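Local structure of restriction endonuclease r.bpuji (Bacillus pumilus, 2VLA) at a contact of chain A with DNA. The protein recognises a specific DNA sequence through this N-terminal domain, as part of a restriction endonuclease that cleaves DNA. Residues are numbered along the deposited sequence; one frame, centred on the assembly and turned at random.

A contact of chain A with DNA. Residues 16-17, 67, 71. With nucleotides of chain C; nucleotides of chain B.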
ATOM      1  N   GLY A  16      -0.722   9.165   3.917  1.00  9.91           N
ATOM      2  CA  GLY A  16      -0.263   8.839   5.265  1.00 10.37           C
ATOM      3  C   GLY A  16      -0.529   9.881   6.340  1.00  9.94           C
ATOM      4  O   GLY A  16      -0.728  11.076   6.034  1.00 10.69           O
ATOM      5  N   LYS A  17      -0.585   9.406   7.573  1.00  9.67           N
ATOM      6  CA  LYS A  17      -0.676  10.276   8.735  1.00 11.25           C
ATOM      7  C   LYS A  17       0.261   9.892   9.871  1.00 11.42           C
ATOM      8  O   LYS A  17       0.364  10.628  10.848  1.00 12.18           O
ATOM      9  CB  LYS A  17      -2.105  10.317   9.285  1.00 11.21           C
ATOM     10  CG  LYS A  17      -3.175  10.643   8.265  1.00 12.48           C
ATOM     11  CD  LYS A  17      -4.551  10.517   8.881  1.00 11.29           C
ATOM     12  CE  LYS A  17      -5.612  10.356   7.835  1.00 11.34           C
ATOM     13  NZ  LYS A  17      -5.883  11.616   7.062  1.00 12.26           N
ATOM     14  N   ASN A  67     -10.403  10.668  10.819  1.00 11.82           N
ATOM     15  CA  ASN A  67      -9.648  10.253   9.649  1.00 10.11           C
ATOM     16  C   ASN A  67      -8.504   9.293  10.029  1.00  9.81           C
ATOM     17  O   ASN A  67      -8.259   8.294   9.322  1.00 10.67           O
ATOM     18  CB  ASN A  67      -9.087  11.464   8.883  1.00 11.15           C
ATOM     19  CG  ASN A  67     -10.149  12.234   8.096  1.00 10.43           C
ATOM     20  OD1 ASN A  67     -11.262  11.753   7.850  1.00 10.95           O
ATOM     21  ND2 ASN A  67      -9.760  13.394   7.610  1.00 10.47           N
ATOM     22  N   GLU A  71      -9.040   5.928   8.087  1.00 11.12           N
ATOM     23  CA  GLU A  71      -8.112   5.825   6.966  1.00  9.81           C
ATOM     24  C   GLU A  71      -6.889   5.015   7.284  1.00  8.83           C
ATOM     25  O   GLU A  71      -6.384   4.274   6.412  1.00 10.11           O
ATOM     26  CB  GLU A  71      -7.659   7.193   6.485  1.00 10.53           C
ATOM     27  CG  GLU A  71      -8.753   8.122   5.981  1.00 11.10           C
ATOM     28  CD  GLU A  71      -8.160   9.331   5.256  1.00 10.16           C
ATOM     29  OE1 GLU A  71      -7.564   9.135   4.178  1.00 12.25           O
ATOM     30  OE2 GLU A  71      -8.246  10.487   5.799  1.00 11.31           O
TER
ATOM     31  P    DC C   5     -12.550   5.228   5.030  1.00 11.87           P
ATOM     32  OP1  DC C   5     -13.039   4.049   5.774  1.00 12.74           O
ATOM     33  OP2  DC C   5     -11.521   6.082   5.639  1.00 11.44           O
ATOM     34  O5'  DC C   5     -12.136   4.724   3.566  1.00 12.75           O
ATOM     35  C5'  DC C   5     -10.998   5.219   2.908  1.00 12.78           C
ATOM     36  C4'  DC C   5     -11.371   5.935   1.642  1.00 12.59           C
ATOM     37  O4'  DC C   5     -12.217   7.079   1.962  1.00 12.62           O
ATOM     38  C3'  DC C   5     -10.207   6.497   0.860  1.00 10.31           C
ATOM     39  O3'  DC C   5     -10.556   6.584  -0.523  1.00 11.59           O
ATOM     40  C2'  DC C   5     -10.055   7.859   1.546  1.00 11.28           C
ATOM     41  C1'  DC C   5     -11.522   8.268   1.620  1.00 11.59           C
ATOM     42  N1   DC C   5     -11.795   9.327   2.596  1.00  9.89           N
ATOM     43  C2   DC C   5     -12.302  10.565   2.178  1.00 11.45           C
ATOM     44  O2   DC C   5     -12.575  10.734   0.972  1.00 11.65           O
ATOM     45  N3   DC C   5     -12.511  11.540   3.115  1.00 10.54           N
ATOM     46  C4   DC C   5     -12.214  11.319   4.385  1.00 10.20           C
ATOM     47  N4   DC C   5     -12.438  12.309   5.269  1.00 11.53           N
ATOM     48  C5   DC C   5     -11.678  10.097   4.838  1.00 11.09           C
ATOM     49  C6   DC C   5     -11.496   9.126   3.916  1.00 10.48           C
ATOM     50  P    DC C   6      -9.511   7.067  -1.640  1.00 12.18           P
ATOM     51  OP1  DC C   6      -9.932   6.386  -2.897  1.00 12.79           O
ATOM     52  OP2  DC C   6      -8.134   6.932  -1.100  1.00 12.11           O
ATOM     53  O5'  DC C   6      -9.734   8.671  -1.692  1.00 11.87           O
ATOM     54  C5'  DC C   6     -10.828   9.221  -2.436  1.00 12.00           C
ATOM     55  C4'  DC C   6     -10.543  10.667  -2.762  1.00 11.17           C
ATOM     56  O4'  DC C   6     -10.634  11.460  -1.571  1.00 11.59           O
ATOM     57  C3'  DC C   6      -9.169  10.949  -3.357  1.00 12.17           C
ATOM     58  O3'  DC C   6      -9.341  11.843  -4.443  1.00 12.40           O
ATOM     59  C2'  DC C   6      -8.365  11.549  -2.196  1.00 10.00           C
ATOM     60  C1'  DC C   6      -9.441  12.251  -1.414  1.00 10.62           C
ATOM     61  N1   DC C   6      -9.259  12.370   0.021  1.00 10.28           N
ATOM     62  C2   DC C   6      -9.426  13.618   0.659  1.00 11.63           C
ATOM     63  O2   DC C   6      -9.549  14.644  -0.019  1.00 11.32           O
ATOM     64  N3   DC C   6      -9.403  13.663   2.004  1.00 10.27           N
ATOM     65  C4   DC C   6      -9.200  12.566   2.723  1.00  9.12           C
ATOM     66  N4   DC C   6      -9.175  12.673   4.064  1.00 10.59           N
ATOM     67  C5   DC C   6      -9.023  11.302   2.088  1.00  9.31           C
ATOM     68  C6   DC C   6      -9.089  11.262   0.764  1.00 10.24           C
TER
ATOM     69  P    DA B   4       2.927  11.783   8.174  1.00 12.15           P
ATOM     70  OP1  DA B   4       4.053  11.910   9.028  1.00 19.89           O
ATOM     71  OP2  DA B   4       2.483  10.464   7.656  1.00 11.46           O
ATOM     72  O5'  DA B   4       1.712  12.574   8.720  1.00 12.34           O
ATOM     73  C5'  DA B   4       1.970  13.779   9.489  1.00 11.91           C
ATOM     74  C4'  DA B   4       0.842  14.756   9.282  1.00 12.00           C
ATOM     75  O4'  DA B   4       0.904  15.351   7.963  1.00 11.51           O
ATOM     76  C3'  DA B   4      -0.569  14.150   9.391  1.00 10.78           C
ATOM     77  O3'  DA B   4      -1.412  15.102  10.014  1.00 11.67           O
ATOM     78  C2'  DA B   4      -0.950  13.973   7.933  1.00 10.61           C
ATOM     79  C1'  DA B   4      -0.363  15.227   7.320  1.00 10.15           C
ATOM     80  N9   DA B   4      -0.162  15.191   5.896  1.00 10.13           N
ATOM     81  C8   DA B   4       0.177  14.102   5.116  1.00 10.30           C
ATOM     82  N7   DA B   4       0.330  14.394   3.853  1.00 10.79           N
ATOM     83  C5   DA B   4       0.081  15.756   3.762  1.00 10.24           C
ATOM     84  C6   DA B   4       0.070  16.652   2.702  1.00 10.19           C
ATOM     85  N6   DA B   4       0.351  16.376   1.431  1.00 10.77           N
ATOM     86  N1   DA B   4      -0.208  17.960   3.003  1.00 11.01           N
ATOM     87  C2   DA B   4      -0.498  18.292   4.287  1.00 11.32           C
ATOM     88  N3   DA B   4      -0.503  17.546   5.361  1.00 11.09           N
ATOM     89  C4   DA B   4      -0.218  16.247   5.026  1.00  9.85           C
ATOM     90  P    DC B   5      -2.702  14.684  10.841  1.00 11.92           P
ATOM     91  OP1  DC B   5      -2.302  14.079  12.107  1.00 12.59           O
ATOM     92  OP2  DC B   5      -3.625  13.888  10.000  1.00 12.16           O
ATOM     93  O5'  DC B   5      -3.343  16.141  11.061  1.00 12.33           O
ATOM     94  C5'  DC B   5      -2.546  17.291  11.436  1.00 12.15           C
ATOM     95  C4'  DC B   5      -3.249  18.488  10.870  1.00 13.42           C
ATOM     96  O4'  DC B   5      -3.094  18.492   9.407  1.00 13.11           O
ATOM     97  C3'  DC B   5      -4.754  18.483  11.133  1.00 11.04           C
ATOM     98  O3'  DC B   5      -5.125  19.812  11.553  1.00 13.44           O
ATOM     99  C2'  DC B   5      -5.402  18.152   9.810  1.00 12.58           C
ATOM    100  C1'  DC B   5      -4.372  18.557   8.785  1.00 12.76           C
ATOM    101  N1   DC B   5      -4.249  17.645   7.589  1.00 10.68           N
ATOM    102  C2   DC B   5      -4.109  18.217   6.335  1.00 11.74           C
ATOM    103  O2   DC B   5      -4.210  19.452   6.195  1.00 13.95           O
ATOM    104  N3   DC B   5      -3.918  17.415   5.242  1.00 10.60           N
ATOM    105  C4   DC B   5      -3.786  16.114   5.433  1.00  9.45           C
ATOM    106  N4   DC B   5      -3.565  15.349   4.346  1.00 10.55           N
ATOM    107  C5   DC B   5      -3.922  15.515   6.690  1.00 11.00           C
ATOM    108  C6   DC B   5      -4.111  16.296   7.753  1.00 10.73           C
ATOM    109  P    DG B   6      -6.524  20.113  12.282  1.00 14.41           P
ATOM    110  OP1  DG B   6      -6.353  21.452  12.963  1.00 16.59           O
ATOM    111  OP2  DG B   6      -6.960  18.950  13.071  1.00 13.77           O
ATOM    112  O5'  DG B   6      -7.544  20.236  11.048  1.00 15.13           O
ATOM    113  C5'  DG B   6      -7.406  21.282  10.131  1.00 13.66           C
ATOM    114  C4'  DG B   6      -8.289  21.052   8.958  1.00 13.61           C
ATOM    115  O4'  DG B   6      -7.736  19.926   8.222  1.00 13.26           O
ATOM    116  C3'  DG B   6      -9.744  20.658   9.253  1.00 14.03           C
ATOM    117  O3'  DG B   6     -10.581  21.223   8.271  1.00 15.53           O
ATOM    118  C2'  DG B   6      -9.729  19.151   9.089  1.00 13.24           C
ATOM    119  C1'  DG B   6      -8.778  19.034   7.898  1.00 12.92           C
ATOM    120  N9   DG B   6      -8.245  17.714   7.612  1.00 11.75           N
ATOM    121  C8   DG B   6      -8.120  16.658   8.453  1.00 12.00           C
ATOM    122  N7   DG B   6      -7.631  15.586   7.856  1.00 11.38           N
ATOM    123  C5   DG B   6      -7.426  15.985   6.548  1.00 11.08           C
ATOM    124  C6   DG B   6      -6.945  15.278   5.422  1.00 11.20           C
ATOM    125  O6   DG B   6      -6.579  14.087   5.402  1.00 11.30           O
ATOM    126  N1   DG B   6      -6.922  16.059   4.285  1.00 10.60           N
ATOM    127  C2   DG B   6      -7.292  17.385   4.222  1.00 10.78           C
ATOM    128  N2   DG B   6      -7.169  17.971   3.032  1.00 12.00           N
ATOM    129  N3   DG B   6      -7.753  18.054   5.272  1.00 11.58           N
ATOM    130  C4   DG B   6      -7.807  17.296   6.383  1.00 11.53           C
ATOM    131  P    DG B   7     -11.905  22.015   8.670  1.00 17.94           P
ATOM    132  OP1  DG B   7     -11.570  23.142   9.548  1.00 20.66           O
ATOM    133  OP2  DG B   7     -12.914  20.978   9.055  1.00 21.13           O
ATOM    134  O5'  DG B   7     -12.333  22.565   7.227  1.00 18.19           O
ATOM    135  C5'  DG B   7     -11.475  23.408   6.502  1.00 17.56           C
ATOM    136  C4'  DG B   7     -11.436  23.049   5.031  1.00 17.71           C
ATOM    137  O4'  DG B   7     -10.846  21.733   4.876  1.00 15.26           O
ATOM    138  C3'  DG B   7     -12.782  22.958   4.305  1.00 17.40           C
ATOM    139  O3'  DG B   7     -12.592  23.365   2.966  1.00 19.37           O
ATOM    140  C2'  DG B   7     -13.130  21.480   4.415  1.00 16.49           C
ATOM    141  C1'  DG B   7     -11.767  20.853   4.222  1.00 13.39           C
ATOM    142  N9   DG B   7     -11.601  19.533   4.783  1.00 12.25           N
ATOM    143  C8   DG B   7     -11.859  19.100   6.038  1.00 12.97           C
ATOM    144  N7   DG B   7     -11.570  17.839   6.233  1.00 12.84           N
ATOM    145  C5   DG B   7     -11.076  17.414   5.000  1.00 11.92           C
ATOM    146  C6   DG B   7     -10.588  16.146   4.559  1.00 11.77           C
ATOM    147  O6   DG B   7     -10.446  15.098   5.220  1.00 11.06           O
ATOM    148  N1   DG B   7     -10.220  16.188   3.224  1.00 10.71           N
ATOM    149  C2   DG B   7     -10.292  17.294   2.416  1.00 10.83           C
ATOM    150  N2   DG B   7      -9.889  17.119   1.131  1.00 11.82           N
ATOM    151  N3   DG B   7     -10.710  18.495   2.826  1.00 12.61           N
ATOM    152  C4   DG B   7     -11.083  18.475   4.110  1.00 11.00           C
TER
HETATM  153  O   HOH W   1      -3.236  12.466   5.216  1.00 11.46           O
HETATM  154  O   HOH W   2      -6.198  13.495   9.112  1.00 12.05           O
HETATM  155  O   HOH W   3      -0.146  12.500  12.755  1.00 15.85           O
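Asn67 and Glu71, one turn apart on helix 62-76, meet the Hoogsteen edges of paired bases in the major groove. The Asn67 amide spans both strands. Its OD1 accepts from the amino group N4 of DC5 of chain C at 2.9 Å, with that donor tilted 33° from the carbonyl plane. Its ND2 donates to the carbonyl O6 of DG7 of chain B at 3.0 Å, and also lies 3.1 Å from N7 of DG6 of chain B, a suitable acceptor. These partners fix which way round the amide sits.

Glu71 extends beyond CG (chi2 -168°), which carries its carboxylate to DC6 of chain C. There OE2 accepts from the base amino N4 at 2.9 Å. DC6 still pairs with DG7 of chain B, so the groove is read with the pair intact.

A salt bridge within the protein, between Lys17 and Glu71, backs the base contacts. Lys17 bends at its last torsion (chi4 -72°) and brings NZ to 2.9 Å from Glu71 OE2. NZ and the cytosine amino group reach this oxygen from opposite faces of the carboxylate plane. The same NZ can donate to O6 of DG6 of chain B, 3.1 Å away. An alanine in place of Glu71 would probably leave the DC6 amino group without this acceptor and the Lys17 ammonium without its counter-charge.

Waters extend the contact. One joins Lys17 NZ to N7 of DG6 and the phosphate oxygen OP2 of DC5, both of chain B. Another links Gly16 O to N4 of that DC5. A third ties Lys17 O to the phosphate oxygen OP1 of DC5 of chain B.

Apolar contact is lighter. Glu71 CG rests 3.6 Å from C6 of DC5 of chain C.

The site belongs to the DNA-recognition domain. It reads neighbouring bases on both strands of the cognate DNA and so contributes to sequence recognition.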